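Local coordinates for CHAD domain protein (Streptomyces chartreusis, PDB 6RN5) that probably binds polyphosphate and binds copper ions through an all-helical CHAD-domain fold, its wider cellular role being unsettled, at residues A[360-363]-A[364-368]; A[235-238]-A[239-242]. All coordinates share one frame; numbering follows the deposited sequence.

Contact 1 (A[360-363]-A[364-368])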
loop_
_atom_site.group_PDB
_atom_site.type_symbol
_atom_site.label_atom_id
_atom_site.label_comp_id
_atom_site.label_asym_id
_atom_site.label_seq_id
_atom_site.Cartn_x
_atom_site.Cartn_y
_atom_site.Cartn_z
ATOM N N PHE A 360 13.392 -5.090 -2.198
ATOM C CA PHE A 360 13.212 -6.312 -2.960
ATOM C C PHE A 360 13.983 -6.286 -4.311
ATOM O O PHE A 360 14.668 -7.252 -4.667
ATOM C CB PHE A 360 11.712 -6.562 -3.170
ATOM C CG PHE A 360 11.390 -7.867 -3.865
ATOM C CD1 PHE A 360 11.531 -9.076 -3.193
ATOM C CD2 PHE A 360 10.920 -7.879 -5.181
ATOM C CE1 PHE A 360 11.226 -10.282 -3.820
ATOM C CE2 PHE A 360 10.627 -9.084 -5.820
ATOM C CZ PHE A 360 10.782 -10.291 -5.133
ATOM N N ALA A 361 13.880 -5.189 -5.049
ATOM C CA ALA A 361 14.619 -5.061 -6.290
ATOM C C ALA A 361 16.139 -5.219 -6.054
ATOM O O ALA A 361 16.828 -5.936 -6.797
ATOM C CB ALA A 361 14.292 -3.740 -6.984
ATOM N N PHE A 362 16.660 -4.588 -5.009
ATOM C CA PHE A 362 18.077 -4.701 -4.729
ATOM C C PHE A 362 18.414 -6.167 -4.503
ATOM O O PHE A 362 19.359 -6.698 -5.083
ATOM C CB PHE A 362 18.476 -3.935 -3.476
ATOM C CG PHE A 362 19.860 -4.260 -2.997
ATOM C CD1 PHE A 362 20.971 -3.613 -3.532
ATOM C CD2 PHE A 362 20.067 -5.243 -2.011
ATOM C CE1 PHE A 362 22.261 -3.941 -3.106
ATOM C CE2 PHE A 362 21.357 -5.541 -1.549
ATOM C CZ PHE A 362 22.451 -4.906 -2.104
ATOM N N GLN A 363 17.647 -6.797 -3.628
ATOM C CA GLN A 363 17.837 -8.215 -3.313
ATOM C C GLN A 363 17.850 -9.142 -4.538
ATOM O O GLN A 363 18.714 -9.986 -4.653
ATOM C CB GLN A 363 16.770 -8.685 -2.343
ATOM C CG GLN A 363 17.135 -9.984 -1.644
ATOM C CD GLN A 363 15.970 -10.544 -0.849
ATOM O OE1 GLN A 363 15.930 -10.423 0.377
ATOM N NE2 GLN A 363 15.006 -11.133 -1.544
ATOM N N GLN A 364 16.923 -8.961 -5.461
ATOM C CA GLN A 364 16.887 -9.771 -6.675
ATOM C C GLN A 364 18.092 -9.519 -7.546
ATOM O O GLN A 364 18.647 -10.453 -8.127
ATOM C CB GLN A 364 15.625 -9.485 -7.496
ATOM C CG GLN A 364 14.337 -9.670 -6.721
ATOM C CD GLN A 364 14.221 -11.044 -6.157
ATOM O OE1 GLN A 364 14.330 -11.247 -4.941
ATOM N NE2 GLN A 364 14.034 -12.017 -7.040
ATOM N N ALA A 365 18.469 -8.254 -7.671
ATOM C CA ALA A 365 19.636 -7.892 -8.437
ATOM C C ALA A 365 20.917 -8.429 -7.792
ATOM O O ALA A 365 21.837 -8.891 -8.489
ATOM C CB ALA A 365 19.724 -6.393 -8.578
ATOM N N TRP A 366 21.002 -8.343 -6.466
ATOM C CA TRP A 366 22.240 -8.734 -5.781
ATOM C C TRP A 366 22.381 -10.249 -5.810
ATOM O O TRP A 366 23.473 -10.740 -6.083
ATOM C CB TRP A 366 22.267 -8.251 -4.350
ATOM C CG TRP A 366 23.511 -8.575 -3.686
ATOM C CD1 TRP A 366 23.749 -9.645 -2.895
ATOM C CD2 TRP A 366 24.726 -7.849 -3.766
ATOM N NE1 TRP A 366 25.030 -9.622 -2.446
ATOM C CE2 TRP A 366 25.663 -8.530 -2.961
ATOM C CE3 TRP A 366 25.110 -6.660 -4.403
ATOM C CZ2 TRP A 366 26.952 -8.087 -2.784
ATOM C CZ3 TRP A 366 26.411 -6.221 -4.244
ATOM C CH2 TRP A 366 27.320 -6.938 -3.421
ATOM N N GLN A 367 21.283 -10.974 -5.561
ATOM C CA GLN A 367 21.281 -12.447 -5.663
ATOM C C GLN A 367 21.093 -12.965 -7.088
ATOM O O GLN A 367 21.039 -14.177 -7.296
ATOM C CB GLN A 367 20.193 -13.059 -4.796
ATOM C CG GLN A 367 20.527 -13.038 -3.319
ATOM C CD GLN A 367 19.401 -13.591 -2.453
ATOM O OE1 GLN A 367 18.229 -13.547 -2.833
ATOM N NE2 GLN A 367 19.756 -14.122 -1.288
ATOM N N LYS A 368 20.958 -12.065 -8.057
ATOM C CA LYS A 368 20.832 -12.444 -9.450
ATOM C C LYS A 368 19.554 -13.267 -9.641
ATOM O O LYS A 368 19.487 -14.144 -10.505
ATOM C CB LYS A 368 22.084 -13.217 -9.896
ATOM C CG LYS A 368 23.350 -12.827 -9.127
ATOM C CD LYS A 368 24.505 -12.534 -10.054
ATOM C CE LYS A 368 25.043 -13.787 -10.712
ATOM N NZ LYS A 368 26.442 -13.510 -11.125
#

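Contact 2 (A[235-238]-A[239-242])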
loop_
_atom_site.group_PDB
_atom_site.type_symbol
_atom_site.label_atom_id
_atom_site.label_comp_id
_atom_site.label_asym_id
_atom_site.label_seq_id
_atom_site.Cartn_x
_atom_site.Cartn_y
_atom_site.Cartn_z
ATOM N N ALA A 235 37.327 -3.221 -0.076
ATOM C CA ALA A 235 36.129 -2.401 -0.209
ATOM C C ALA A 235 35.005 -3.295 -0.618
ATOM O O ALA A 235 33.864 -3.173 -0.118
ATOM C CB ALA A 235 36.322 -1.259 -1.256
ATOM N N LYS A 236 35.285 -4.204 -1.539
ATOM C CA LYS A 236 34.254 -5.174 -1.921
ATOM C C LYS A 236 33.781 -5.967 -0.706
ATOM O O LYS A 236 32.580 -6.170 -0.513
ATOM C CB LYS A 236 34.785 -6.126 -2.939
ATOM C CG LYS A 236 33.738 -7.150 -3.330
ATOM C CD LYS A 236 34.105 -7.891 -4.597
ATOM C CE LYS A 236 32.894 -8.590 -5.207
ATOM N NZ LYS A 236 33.334 -9.735 -6.057
ATOM N N ASP A 237 34.736 -6.429 0.116
ATOM C CA ASP A 237 34.358 -7.156 1.327
ATOM C C ASP A 237 33.502 -6.345 2.241
ATOM O O ASP A 237 32.498 -6.861 2.785
ATOM C CB ASP A 237 35.559 -7.639 2.117
ATOM C CG ASP A 237 36.381 -8.682 1.357
ATOM O OD1 ASP A 237 35.943 -9.283 0.329
ATOM O OD2 ASP A 237 37.521 -8.847 1.782
ATOM N N ARG A 238 33.877 -5.092 2.470
ATOM C CA ARG A 238 33.021 -4.254 3.361
ATOM C C ARG A 238 31.563 -4.188 2.859
ATOM O O ARG A 238 30.600 -4.320 3.651
ATOM C CB ARG A 238 33.629 -2.883 3.547
ATOM C CG ARG A 238 34.852 -2.918 4.394
ATOM C CD ARG A 238 35.385 -1.531 4.608
ATOM N NE ARG A 238 35.957 -0.854 3.445
ATOM C CZ ARG A 238 37.259 -0.882 3.097
ATOM N NH1 ARG A 238 38.128 -1.659 3.749
ATOM N NH2 ARG A 238 37.710 -0.154 2.074
ATOM N N LEU A 239 31.398 -4.089 1.536
ATOM C CA LEU A 239 30.061 -4.083 0.924
ATOM C C LEU A 239 29.332 -5.454 1.142
ATOM O O LEU A 239 28.220 -5.534 1.657
ATOM C CB LEU A 239 30.220 -3.791 -0.583
ATOM C CG LEU A 239 28.967 -4.040 -1.446
ATOM C CD1 LEU A 239 27.830 -3.138 -0.924
ATOM C CD2 LEU A 239 29.218 -3.779 -2.932
ATOM N N THR A 240 29.979 -6.533 0.722
ATOM C CA THR A 240 29.379 -7.859 0.774
ATOM C C THR A 240 29.074 -8.274 2.236
ATOM O O THR A 240 28.053 -8.905 2.488
ATOM C CB THR A 240 30.275 -8.898 0.064
ATOM O OG1 THR A 240 31.549 -8.941 0.700
ATOM C CG2 THR A 240 30.520 -8.525 -1.405
ATOM N N ASP A 241 29.925 -7.911 3.197
ATOM C CA ASP A 241 29.619 -8.221 4.596
ATOM C C ASP A 241 28.400 -7.429 5.078
ATOM O O ASP A 241 27.584 -7.959 5.831
ATOM C CB ASP A 241 30.777 -7.886 5.505
ATOM C CG ASP A 241 32.003 -8.730 5.218
ATOM O OD1 ASP A 241 31.925 -9.778 4.526
ATOM O OD2 ASP A 241 33.078 -8.290 5.620
ATOM N N ALA A 242 28.289 -6.168 4.656
ATOM C CA ALA A 242 27.126 -5.362 5.029
ATOM C C ALA A 242 25.842 -5.880 4.417
ATOM O O ALA A 242 24.805 -5.927 5.084
ATOM C CB ALA A 242 27.336 -3.884 4.684
HETATM O O HOH W 1 33.565 -9.696 -0.802
#

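Contact 1 (A[360-363]-A[364-368])
Phe362 and Trp366 both turn CG away from their own backbone N (chi1 168° and -177°), which sends the two rings out from the helix side by side. Their planes lie within 17° of each other but are slid apart, so overlap is slight; instead Trp366 CB sits over one face of the phenylalanine, 4.2 Å from its ring centroid, in a CH-pi contact. Phe362 CZ meets Trp366 CE3 at 3.9 Å. Helices 305-331 and 229-244 both touch the Phe362 side chain, a place that suits a flat apolar ring, and an alanine here would probably open a gap between them and leave the Trp366 indole freer to turn.

On another side of the helix, Gln364 bends at chi2 and lays its amide nearly parallel to the Phe360 ring, with CG over the same ring, 4.0 Å from its centroid. Gln363 NE2 reaches Gln364 OE1 in a weak 3.5 Å bond, while Gln363 OE1 accepts from the backbone N of Ile249. Trp366 N closes the helical turn to Phe362 O at 2.7 Å. The chemistry is two-sided: apolar contact, largely through Trp366 CB, faces both neighbouring helices, while elsewhere on the turn amides meet a ring, Ile249 and each other.

Contact 2 (A[235-238]-A[239-242])
The carbonyl oxygen of Lys236 receives the backbone N-H of Thr240 at 2.9 Å, in a nearly straight bond (173°), and also has the threonine hydroxyl close by. Thr240 OG1 lies 3.2 Å from Lys236 O and 3.1 Å from Asp237 O; which of these carbonyls, if either, takes its proton is not settled. A chi1 of 60° places OG1 between the backbone N and the carbonyl carbon of its own residue, folding the hydroxyl back over the preceding turn, where a beta-branched polar residue can turn to helical carbonyls without leaving the helix.

A water joins the hydroxyl to the acid one turn back: it donates to Asp237 OD1 at 2.7 Å and hydrogen-bonds Thr240 OG1 at 2.6 Å. The methyl does the apolar work, Thr240 CG2 meeting Lys236 CG at 4.0 Å where the two side chains cross, while the rest of the lysine runs on extended. Asp237 O takes the backbone N-H of Asp241 at 2.8 Å. The carboxylates of these two aspartates stand apart, both on the exposed flank that suits charge. Arg238, also exposed, bends at chi3 (-69°) and brings one guanidinium face, near its rim, over Ala235 CA.

Leu239 and Ala242 suit the covered side. Leu239 packs on Leu284 and the small Ala242 fits against Val280 and Leu283, all of helix 274-295, which also meets Lys236 through His287; helix 338-366 covers Leu239 and Thr240 with Trp366, so the buried side of this amphipathic stretch packs against both helices.

In the fold
Contact 2 comes first along the chain, within helix 229-244, and contact 1 closes helix 338-366 at the end of the modelled chain. Although helices 274-295 and 305-331 lie between them in sequence, the centres of contacts 1 and 2 are about 16 Å apart and the two touch directly. The indole of Trp366 makes the join: CH2 packs on Leu239 CD2 at 3.7 Å and CZ2 on Thr240 CG2 at 3.8 Å. Helix 338-366 also carries His348, a copper ligand here, and His353, of a second copper site not occupied in this chain, so Trp366 marks one place where this metal-binding helix meets an earlier helix of the all-helical CHAD fold.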